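Possible substrate binding protein of ABC transporter system (PDB 3N0X) probably binds amino acids of the branched-chain type as the substrate-binding component of an ABC transporter. Local coordinates at residues V48-D53 with Q70-D75; G27-L32 with G38-D43; I99-P104 with A312-M317; V296-K301 with E308-A313. All blocks are in the same frame, centred on the assembly; numbering follows the deposited sequence. Where two conformers were deposited one is given.

Contact 1: residues V48-D53 with Q70-D75; sequences VVITKD and QDDGAD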
# COMPACT_ATOMS: atom_id res chain seq x y z
N VAL A 48 25.67 -1.38 3.11
CA VAL A 48 25.86 -0.64 1.86
C VAL A 48 24.63 -0.85 0.99
O VAL A 48 24.20 -1.97 0.77
CB VAL A 48 27.14 -1.13 1.11
CG1 VAL A 48 27.30 -0.44 -0.27
CG2 VAL A 48 28.38 -0.92 2.00
N VAL A 49 24.06 0.25 0.53
CA VAL A 49 22.92 0.21 -0.36
C VAL A 49 23.35 0.54 -1.77
O VAL A 49 24.00 1.56 -2.00
CB VAL A 49 21.85 1.18 0.09
CG1 VAL A 49 20.71 1.21 -0.91
CG2 VAL A 49 21.34 0.76 1.48
N ILE A 50 23.01 -0.37 -2.70
CA ILE A 50 23.24 -0.25 -4.13
C ILE A 50 21.89 0.04 -4.77
O ILE A 50 21.01 -0.80 -4.62
CB ILE A 50 23.72 -1.62 -4.69
CG1 ILE A 50 25.03 -2.05 -4.02
CG2 ILE A 50 23.91 -1.57 -6.22
CD1 ILE A 50 26.01 -0.92 -3.93
N THR A 51 21.73 1.16 -5.47
CA THR A 51 20.47 1.47 -6.15
C THR A 51 20.55 1.19 -7.66
O THR A 51 21.59 1.39 -8.29
CB THR A 51 20.02 2.93 -5.91
OG1 THR A 51 20.97 3.82 -6.51
CG2 THR A 51 19.90 3.24 -4.42
N LYS A 52 19.44 0.69 -8.21
CA LYS A 52 19.35 0.31 -9.62
C LYS A 52 18.05 0.90 -10.14
O LYS A 52 16.95 0.47 -9.76
CB LYS A 52 19.29 -1.22 -9.78
CG LYS A 52 20.48 -2.03 -9.27
CD LYS A 52 21.53 -2.10 -10.36
CE LYS A 52 22.71 -2.92 -9.91
NZ LYS A 52 23.94 -2.45 -10.57
N ASP A 53 18.16 1.86 -11.05
CA ASP A 53 17.01 2.44 -11.70
C ASP A 53 16.50 1.51 -12.80
O ASP A 53 17.26 1.19 -13.74
CB ASP A 53 17.45 3.79 -12.28
CG ASP A 53 16.37 4.50 -13.07
OD1 ASP A 53 15.16 4.18 -13.02
OD2 ASP A 53 16.80 5.46 -13.74
N GLN A 70 24.14 -10.85 -9.03
CA GLN A 70 25.29 -11.54 -9.64
C GLN A 70 26.60 -10.77 -9.80
O GLN A 70 27.66 -11.39 -9.79
CB GLN A 70 24.94 -11.94 -11.07
CG GLN A 70 23.86 -13.04 -11.10
CD GLN A 70 23.22 -13.22 -12.46
OE1 GLN A 70 23.71 -12.71 -13.46
NE2 GLN A 70 22.12 -13.96 -12.50
N ASP A 71 26.52 -9.48 -10.08
CA ASP A 71 27.71 -8.64 -10.25
C ASP A 71 27.99 -7.86 -8.96
O ASP A 71 29.13 -7.79 -8.49
CB ASP A 71 27.53 -7.63 -11.38
CG ASP A 71 27.51 -8.28 -12.74
OD1 ASP A 71 26.88 -9.36 -12.88
OD2 ASP A 71 28.13 -7.73 -13.68
N ASP A 72 26.94 -7.28 -8.38
CA ASP A 72 27.11 -6.48 -7.16
C ASP A 72 27.18 -7.35 -5.93
O ASP A 72 27.52 -6.86 -4.86
CB ASP A 72 25.97 -5.46 -7.04
CG ASP A 72 25.91 -4.50 -8.21
OD1 ASP A 72 26.97 -3.96 -8.54
OD2 ASP A 72 24.84 -4.28 -8.81
N GLY A 73 26.80 -8.61 -6.03
CA GLY A 73 26.83 -9.50 -4.87
C GLY A 73 25.84 -9.10 -3.77
O GLY A 73 26.06 -9.41 -2.59
N ALA A 74 24.74 -8.46 -4.16
CA ALA A 74 23.72 -8.11 -3.15
C ALA A 74 23.24 -9.33 -2.38
O ALA A 74 23.00 -10.41 -2.95
CB ALA A 74 22.55 -7.39 -3.83
N ASP A 75 23.13 -9.18 -1.06
CA ASP A 75 22.65 -10.24 -0.21
C ASP A 75 21.13 -10.37 -0.27
O ASP A 75 20.58 -11.44 0.01
CB ASP A 75 23.11 -9.99 1.23
CG ASP A 75 24.66 -9.96 1.34
OD1 ASP A 75 25.30 -10.90 0.81
OD2 ASP A 75 25.23 -9.00 1.89
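Lys52 and Asp72 reach for each other from opposite directions and form the polar part of this contact. Lys52 NZ stands 2.7 Å from Asp72 OD2 in a salt bridge, whose hydrogen bond is weak; OD2 lies too near its surroundings in the model for its exact place to be trusted. The lysine chain turns sharply at chi2 (-87°), which swings its amine off the strand toward the loop, and Glu67 pairs with the same amine, so two carboxylates share one charge. Strand 45-53, helix 58-70 and strand 76-79 form a beta-alpha-beta crossover in the amino-terminal lobe of a type I periplasmic binding protein fold, with strand 5-11 running between the two strands. After helix 58-70 the backbone leaves helical phi/psi at Gly73, with positive phi, and the chain turns back to the sheet. The other touch is a van der Waals contact: in the conformer described, Ile50 sets its CG2 methyl 4.1 Å from Asp72 CG. Replacing Asp72 by alanine is likely to leave the Lys52 amine one carboxylate, that of Glu67, and to uncover the Ile50 methyl. The backbones stay well apart, Ile50 CA lying 7.9 Å from Ala74 CA.

Contact 2: residues G27-L32 with G38-D43; sequences GLMMGL and GTMTLD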
# COMPACT_ATOMS: atom_id res chain seq x y z
N GLY A 27 13.01 6.78 2.50
CA GLY A 27 12.51 5.95 3.61
C GLY A 27 13.46 4.83 3.95
O GLY A 27 13.70 4.51 5.14
N LEU A 28 13.99 4.16 2.92
CA LEU A 28 14.97 3.09 3.14
C LEU A 28 16.19 3.64 3.92
O LEU A 28 16.62 3.03 4.92
CB LEU A 28 15.41 2.50 1.80
CG LEU A 28 16.50 1.41 1.88
CD1 LEU A 28 16.05 0.19 2.72
CD2 LEU A 28 16.97 1.02 0.44
N MSE A 29 16.73 4.79 3.52
CA MSE A 29 17.94 5.28 4.17
C MSE A 29 17.66 5.73 5.58
O MSE A 29 18.45 5.46 6.46
CB MSE A 29 18.59 6.40 3.37
CG MSE A 29 19.00 5.97 1.98
SE MSE A 29 19.91 4.26 1.82
CE MSE A 29 21.56 4.74 2.64
N MSE A 30 16.54 6.40 5.79
CA MSE A 30 16.14 6.84 7.14
C MSE A 30 15.83 5.65 8.05
O MSE A 30 16.15 5.68 9.25
CB MSE A 30 14.95 7.81 7.07
CG MSE A 30 15.38 9.14 6.53
SE MSE A 30 13.97 10.46 6.53
CE MSE A 30 13.90 10.76 8.43
N GLY A 31 15.21 4.60 7.50
CA GLY A 31 14.97 3.42 8.28
C GLY A 31 16.23 2.68 8.73
O GLY A 31 16.31 2.18 9.86
N LEU A 32 17.22 2.61 7.82
CA LEU A 32 18.49 1.97 8.16
C LEU A 32 19.24 2.82 9.21
O LEU A 32 19.89 2.29 10.13
CB LEU A 32 19.34 1.76 6.90
CG LEU A 32 18.79 0.76 5.86
CD1 LEU A 32 19.62 0.80 4.57
CD2 LEU A 32 18.78 -0.70 6.44
N GLY A 38 22.24 5.36 13.62
CA GLY A 38 23.12 6.15 12.77
C GLY A 38 24.46 5.54 12.40
O GLY A 38 25.24 6.20 11.72
N THR A 39 24.78 4.35 12.89
CA THR A 39 26.09 3.74 12.61
C THR A 39 26.18 3.11 11.23
O THR A 39 27.29 2.91 10.71
CB THR A 39 26.47 2.66 13.63
OG1 THR A 39 25.66 1.49 13.47
CG2 THR A 39 26.43 3.23 15.11
N MSE A 40 25.04 2.78 10.63
CA MSE A 40 25.02 1.99 9.39
C MSE A 40 25.85 0.70 9.49
O MSE A 40 26.43 0.24 8.51
CB MSE A 40 25.41 2.86 8.17
CG MSE A 40 24.42 3.97 7.85
SE MSE A 40 22.64 3.31 7.35
CE MSE A 40 23.03 2.63 5.62
N THR A 41 25.92 0.13 10.68
CA THR A 41 26.55 -1.18 10.89
C THR A 41 25.59 -2.02 11.69
O THR A 41 24.87 -1.51 12.54
CB THR A 41 27.88 -1.13 11.67
OG1 THR A 41 27.63 -0.75 13.03
CG2 THR A 41 28.85 -0.16 11.01
N LEU A 42 25.61 -3.32 11.41
CA LEU A 42 24.75 -4.30 12.05
C LEU A 42 25.58 -5.53 12.38
O LEU A 42 26.08 -6.20 11.46
CB LEU A 42 23.60 -4.71 11.10
CG LEU A 42 22.59 -5.71 11.68
CD1 LEU A 42 21.81 -5.10 12.85
CD2 LEU A 42 21.64 -6.15 10.55
N ASP A 43 25.72 -5.82 13.67
CA ASP A 43 26.50 -6.99 14.12
C ASP A 43 27.88 -6.99 13.42
O ASP A 43 28.30 -8.03 12.90
CB ASP A 43 25.74 -8.29 13.82
CG ASP A 43 24.44 -8.40 14.60
OD1 ASP A 43 24.31 -7.77 15.67
OD2 ASP A 43 23.53 -9.14 14.15
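Met40 lays the end of its side chain across Leu32 and against the tip of Met29, closing the link between the first helix of the amino-terminal lobe, 18-35, and the beta hairpin of strands 41-42 and 45-53 that follows it. Both methionines are selenomethionines. The Met40 chain coils back on itself, with chi2 at -63° and chi3 at -73°, and this brings SE and CE over the helix although the CB starts off to one side. It meets Leu32 at about a right angle: SE sits 3.7 Å from Leu32 CB, and CE 4.0 Å from Leu32 CD1. Met29, one helical turn earlier, is curled in the same sense and also crosses Met40 at roughly a right angle, so that the two terminal methyls touch. No hydrogen bond joins the segments directly. Instead Thr36, just past the helix, accepts from Met40 N on OG1, and the same hydroxyl is hydrogen-bonded to Leu32 O. Val49 of the next strand lies against both Met29 and Leu32, and Val296 of helix 283-302 also packs on Leu32. Within the loop Thr39 makes an ST turn just ahead of the short strand: its OG1 accepts from Thr41 N at 3.1 Å, with an N-H...O angle of 153°.

Contact 3: residues I99-P104 with A312-M317; sequences ILIVEP and AAMEGM
Met314 gives up the most surface in this contact, laying the end of its side chain, from the last turn of helix 307-314, over Ile99 and Ile101. Its chain runs out extended as far as SE and bends at chi3 (73°), so the selenium of this selenomethionine and its methyl meet different isoleucines. SE lies 3.8 Å from Ile99 CD1, the two side chains sliding past each other in opposite directions. CE faces Ile101 instead, 3.9 Å from its CG1 and 4.0 Å from its CD1. Strand 100-102 is one of the parallel strands of the amino-terminal lobe in this type I periplasmic binding protein fold, and the helix, over 200 residues later in the chain, packs on one face of that sheet. The contact thus joins early and late parts of the sequence within one lobe. Ile99, next in buried area, points its CB at the helix and also rests on Leu310 and Ile311; Ile101 offers its CG1 branch and has Val295 of helix 283-302 as a further neighbour. Phe120, from the edge strand, touches both Ile99 and Met314. From Met314 to Met317 the chain reverses in a type II beta turn, Met317 N bonding to Met314 O at 3.0 Å.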
# COMPACT_ATOMS: atom_id res chain seq x y z
N ILE A 99 16.55 -13.45 -1.84
CA ILE A 99 15.28 -12.86 -1.48
C ILE A 99 15.06 -11.53 -2.19
O ILE A 99 15.98 -10.72 -2.34
CB ILE A 99 15.20 -12.71 0.05
CG1 ILE A 99 15.04 -14.11 0.69
CG2 ILE A 99 14.04 -11.78 0.45
CD1 ILE A 99 15.35 -14.09 2.14
N LEU A 100 13.81 -11.30 -2.56
CA LEU A 100 13.32 -10.00 -3.00
C LEU A 100 12.20 -9.60 -2.05
O LEU A 100 11.21 -10.32 -1.92
CB LEU A 100 12.80 -10.08 -4.42
CG LEU A 100 12.15 -8.79 -4.96
CD1 LEU A 100 13.12 -7.61 -5.04
CD2 LEU A 100 11.52 -9.05 -6.32
N ILE A 101 12.37 -8.45 -1.39
CA ILE A 101 11.33 -7.87 -0.54
C ILE A 101 10.61 -6.86 -1.43
O ILE A 101 11.20 -5.88 -1.91
CB ILE A 101 11.89 -7.16 0.71
CG1 ILE A 101 12.53 -8.19 1.67
CG2 ILE A 101 10.76 -6.37 1.39
CD1 ILE A 101 13.38 -7.54 2.78
N VAL A 102 9.35 -7.12 -1.68
CA VAL A 102 8.58 -6.30 -2.61
C VAL A 102 8.06 -5.07 -1.87
O VAL A 102 7.36 -5.18 -0.85
CB VAL A 102 7.46 -7.09 -3.31
CG1 VAL A 102 6.61 -6.12 -4.21
CG2 VAL A 102 8.10 -8.25 -4.12
N GLU A 103 8.40 -3.91 -2.44
CA GLU A 103 8.10 -2.61 -1.87
C GLU A 103 8.41 -1.58 -2.93
O GLU A 103 9.55 -1.50 -3.37
CB GLU A 103 9.02 -2.36 -0.65
CG GLU A 103 8.88 -0.98 -0.04
CD GLU A 103 7.50 -0.71 0.51
OE1 GLU A 103 6.99 -1.52 1.35
OE2 GLU A 103 6.97 0.38 0.15
N PRO A 104 7.43 -0.74 -3.30
CA PRO A 104 6.03 -0.62 -2.85
C PRO A 104 4.97 -1.40 -3.60
O PRO A 104 3.82 -1.34 -3.18
CB PRO A 104 5.74 0.87 -3.07
CG PRO A 104 6.54 1.20 -4.27
CD PRO A 104 7.85 0.42 -4.11
N ALA A 312 13.84 -18.78 6.71
CA ALA A 312 13.39 -19.41 7.95
C ALA A 312 13.17 -18.37 9.03
O ALA A 312 12.23 -18.48 9.84
CB ALA A 312 14.40 -20.50 8.43
N ALA A 313 14.06 -17.38 9.08
CA ALA A 313 13.95 -16.31 10.06
C ALA A 313 12.74 -15.40 9.77
O ALA A 313 12.02 -15.01 10.71
CB ALA A 313 15.25 -15.47 10.08
N MSE A 314 12.49 -15.12 8.49
CA MSE A 314 11.47 -14.15 8.09
C MSE A 314 10.03 -14.68 8.11
O MSE A 314 9.10 -13.90 8.32
CB MSE A 314 11.82 -13.57 6.71
CG MSE A 314 13.05 -12.72 6.77
SE MSE A 314 13.72 -12.28 5.03
CE MSE A 314 12.46 -11.01 4.43
N GLU A 315 9.84 -16.00 7.93
CA GLU A 315 8.49 -16.56 7.94
C GLU A 315 7.90 -16.44 9.34
O GLU A 315 8.44 -16.99 10.31
CB GLU A 315 8.52 -18.05 7.50
CG GLU A 315 8.74 -18.18 6.01
CD GLU A 315 8.49 -19.60 5.46
OE1 GLU A 315 8.51 -20.58 6.27
OE2 GLU A 315 8.32 -19.71 4.22
N GLY A 316 6.78 -15.70 9.45
CA GLY A 316 6.13 -15.49 10.77
C GLY A 316 6.79 -14.40 11.60
O GLY A 316 6.44 -14.23 12.77
N MSE A 317 7.76 -13.69 11.03
CA MSE A 317 8.57 -12.71 11.76
C MSE A 317 7.84 -11.39 11.94
O MSE A 317 7.44 -10.76 10.96
CB MSE A 317 9.89 -12.43 11.04
CG MSE A 317 10.91 -11.66 11.87
SE MSE A 317 12.45 -11.18 10.81
CE MSE A 317 11.70 -9.72 9.88

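Contact 4: residues V296-K301 with E308-A313; sequences VTAVQK and EKLIAA
Lys301 makes the one direct hydrogen bond between these two helices, from NZ to Ala313 O at 2.9 Å in the conformer described (a second was modelled). The amine approaches in the plane of the carbonyl, on a lone pair, with a C=O...N angle of 131°. With CG anti to the backbone N (chi1 -177°) the extended chain carries NZ across to the second helix. A water extends the same link: it accepts from Lys301 NZ at 3.0 Å and donates to Ala312 O at 2.6 Å. Both carbonyls belong to the last turns of helix 307-314, where the lysine's positive charge probably also suits the negative end of the helix dipole. Helices 283-302 and 307-314 follow each other through a short loop in the amino-terminal lobe of the periplasmic binding protein fold, and their segment axes come within 9.0 Å at an angle of 111°. Apolar packing fills the crossing. Leu310 sends CD2 4.1 Å from Ala298 CB and 4.2 Å from Val299 CG2, although the valine CB points away. Ala313 CB makes a van der Waals contact with the backbone O of Ala298 at 4.1 Å; with methyl side chains, the two alanines let their CA atoms lie 6.1 Å apart.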
# COMPACT_ATOMS: atom_id res chain seq x y z
N VAL A 296 16.86 -5.40 8.52
CA VAL A 296 17.73 -5.38 9.68
C VAL A 296 17.25 -6.42 10.71
O VAL A 296 18.05 -7.14 11.29
CB VAL A 296 17.82 -3.99 10.28
CG1 VAL A 296 18.52 -4.03 11.67
CG2 VAL A 296 18.56 -3.05 9.31
N THR A 297 15.94 -6.51 10.93
CA THR A 297 15.38 -7.44 11.90
C THR A 297 15.67 -8.90 11.45
O THR A 297 16.06 -9.73 12.29
CB THR A 297 13.89 -7.19 12.03
OG1 THR A 297 13.68 -5.82 12.44
CG2 THR A 297 13.26 -8.12 13.06
N ALA A 298 15.56 -9.16 10.14
CA ALA A 298 15.82 -10.51 9.60
C ALA A 298 17.28 -10.91 9.75
O ALA A 298 17.58 -12.05 10.22
CB ALA A 298 15.43 -10.61 8.14
N VAL A 299 18.18 -10.00 9.39
CA VAL A 299 19.62 -10.33 9.43
C VAL A 299 20.07 -10.49 10.88
O VAL A 299 20.84 -11.41 11.19
CB VAL A 299 20.48 -9.29 8.64
CG1 VAL A 299 21.97 -9.53 8.83
CG2 VAL A 299 20.13 -9.28 7.16
N GLN A 300 19.55 -9.65 11.76
CA GLN A 300 19.86 -9.74 13.18
C GLN A 300 19.36 -11.10 13.74
O GLN A 300 20.05 -11.75 14.52
CB GLN A 300 19.25 -8.56 13.95
CG GLN A 300 19.70 -8.48 15.38
N LYS A 301 18.16 -11.50 13.34
CA LYS A 301 17.59 -12.73 13.86
C LYS A 301 18.30 -13.97 13.29
O LYS A 301 18.61 -14.90 14.05
CB LYS A 301 16.09 -12.81 13.59
CG LYS A 301 15.46 -14.05 14.19
CD LYS A 301 13.97 -14.09 13.96
CE LYS A 301 13.46 -15.53 14.01
NZ LYS A 301 12.05 -15.67 13.54
N GLU A 308 18.64 -19.45 2.83
CA GLU A 308 17.74 -20.36 3.55
C GLU A 308 17.55 -19.94 5.01
O GLU A 308 16.45 -20.01 5.53
CB GLU A 308 18.22 -21.83 3.47
CG GLU A 308 18.08 -22.47 2.08
CD GLU A 308 16.65 -22.44 1.58
OE1 GLU A 308 15.74 -22.95 2.30
OE2 GLU A 308 16.44 -21.91 0.48
N LYS A 309 18.60 -19.41 5.64
CA LYS A 309 18.48 -18.92 7.03
C LYS A 309 17.57 -17.69 7.11
O LYS A 309 16.78 -17.55 8.08
CB LYS A 309 19.86 -18.65 7.65
CG LYS A 309 20.68 -19.92 7.93
CD LYS A 309 22.05 -19.56 8.52
CE LYS A 309 22.82 -20.81 8.93
NZ LYS A 309 24.21 -20.50 9.30
N LEU A 310 17.65 -16.84 6.10
CA LEU A 310 16.81 -15.64 6.04
C LEU A 310 15.34 -16.01 5.84
O LEU A 310 14.47 -15.46 6.53
CB LEU A 310 17.28 -14.67 4.96
CG LEU A 310 18.57 -13.91 5.30
CD1 LEU A 310 19.05 -13.11 4.06
CD2 LEU A 310 18.36 -13.05 6.53
N ILE A 311 15.04 -16.94 4.93
CA ILE A 311 13.65 -17.38 4.72
C ILE A 311 13.07 -17.92 6.03
O ILE A 311 11.95 -17.60 6.39
CB ILE A 311 13.53 -18.44 3.58
CG1 ILE A 311 13.91 -17.82 2.24
CG2 ILE A 311 12.09 -19.04 3.51
CD1 ILE A 311 13.94 -18.82 1.05
N ALA A 312 13.84 -18.78 6.71
CA ALA A 312 13.39 -19.41 7.95
C ALA A 312 13.17 -18.37 9.03
O ALA A 312 12.23 -18.48 9.84
CB ALA A 312 14.40 -20.50 8.43
N ALA A 313 14.06 -17.38 9.08
CA ALA A 313 13.95 -16.31 10.06
C ALA A 313 12.74 -15.40 9.77
O ALA A 313 12.02 -15.01 10.71
CB ALA A 313 15.25 -15.47 10.08
O HOH W 1 11.43 -18.35 12.31

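In the fold
All four contacts lie in one lobe, around its mixed sheet. Contact 3 is wholly buried and apolar; contact 4, centred about 9 Å away, is mostly buried but carries a charged lysine and a water at its exposed edge. These two share helix 307-314, and Met314 of contact 3 packs on Ala298 of contact 4. Contact 1 is a surface contact held chiefly by charge, whereas contact 2 is partly buried and built on methionines. Contacts 1 and 2 meet through Val49, whose strand 45-53 is the sheet neighbour of strand 41-42. Contact 2 also touches contact 4, where Leu32 and Leu42 lie against Val296. Contacts 1 and 3 reach the same sheet without touching.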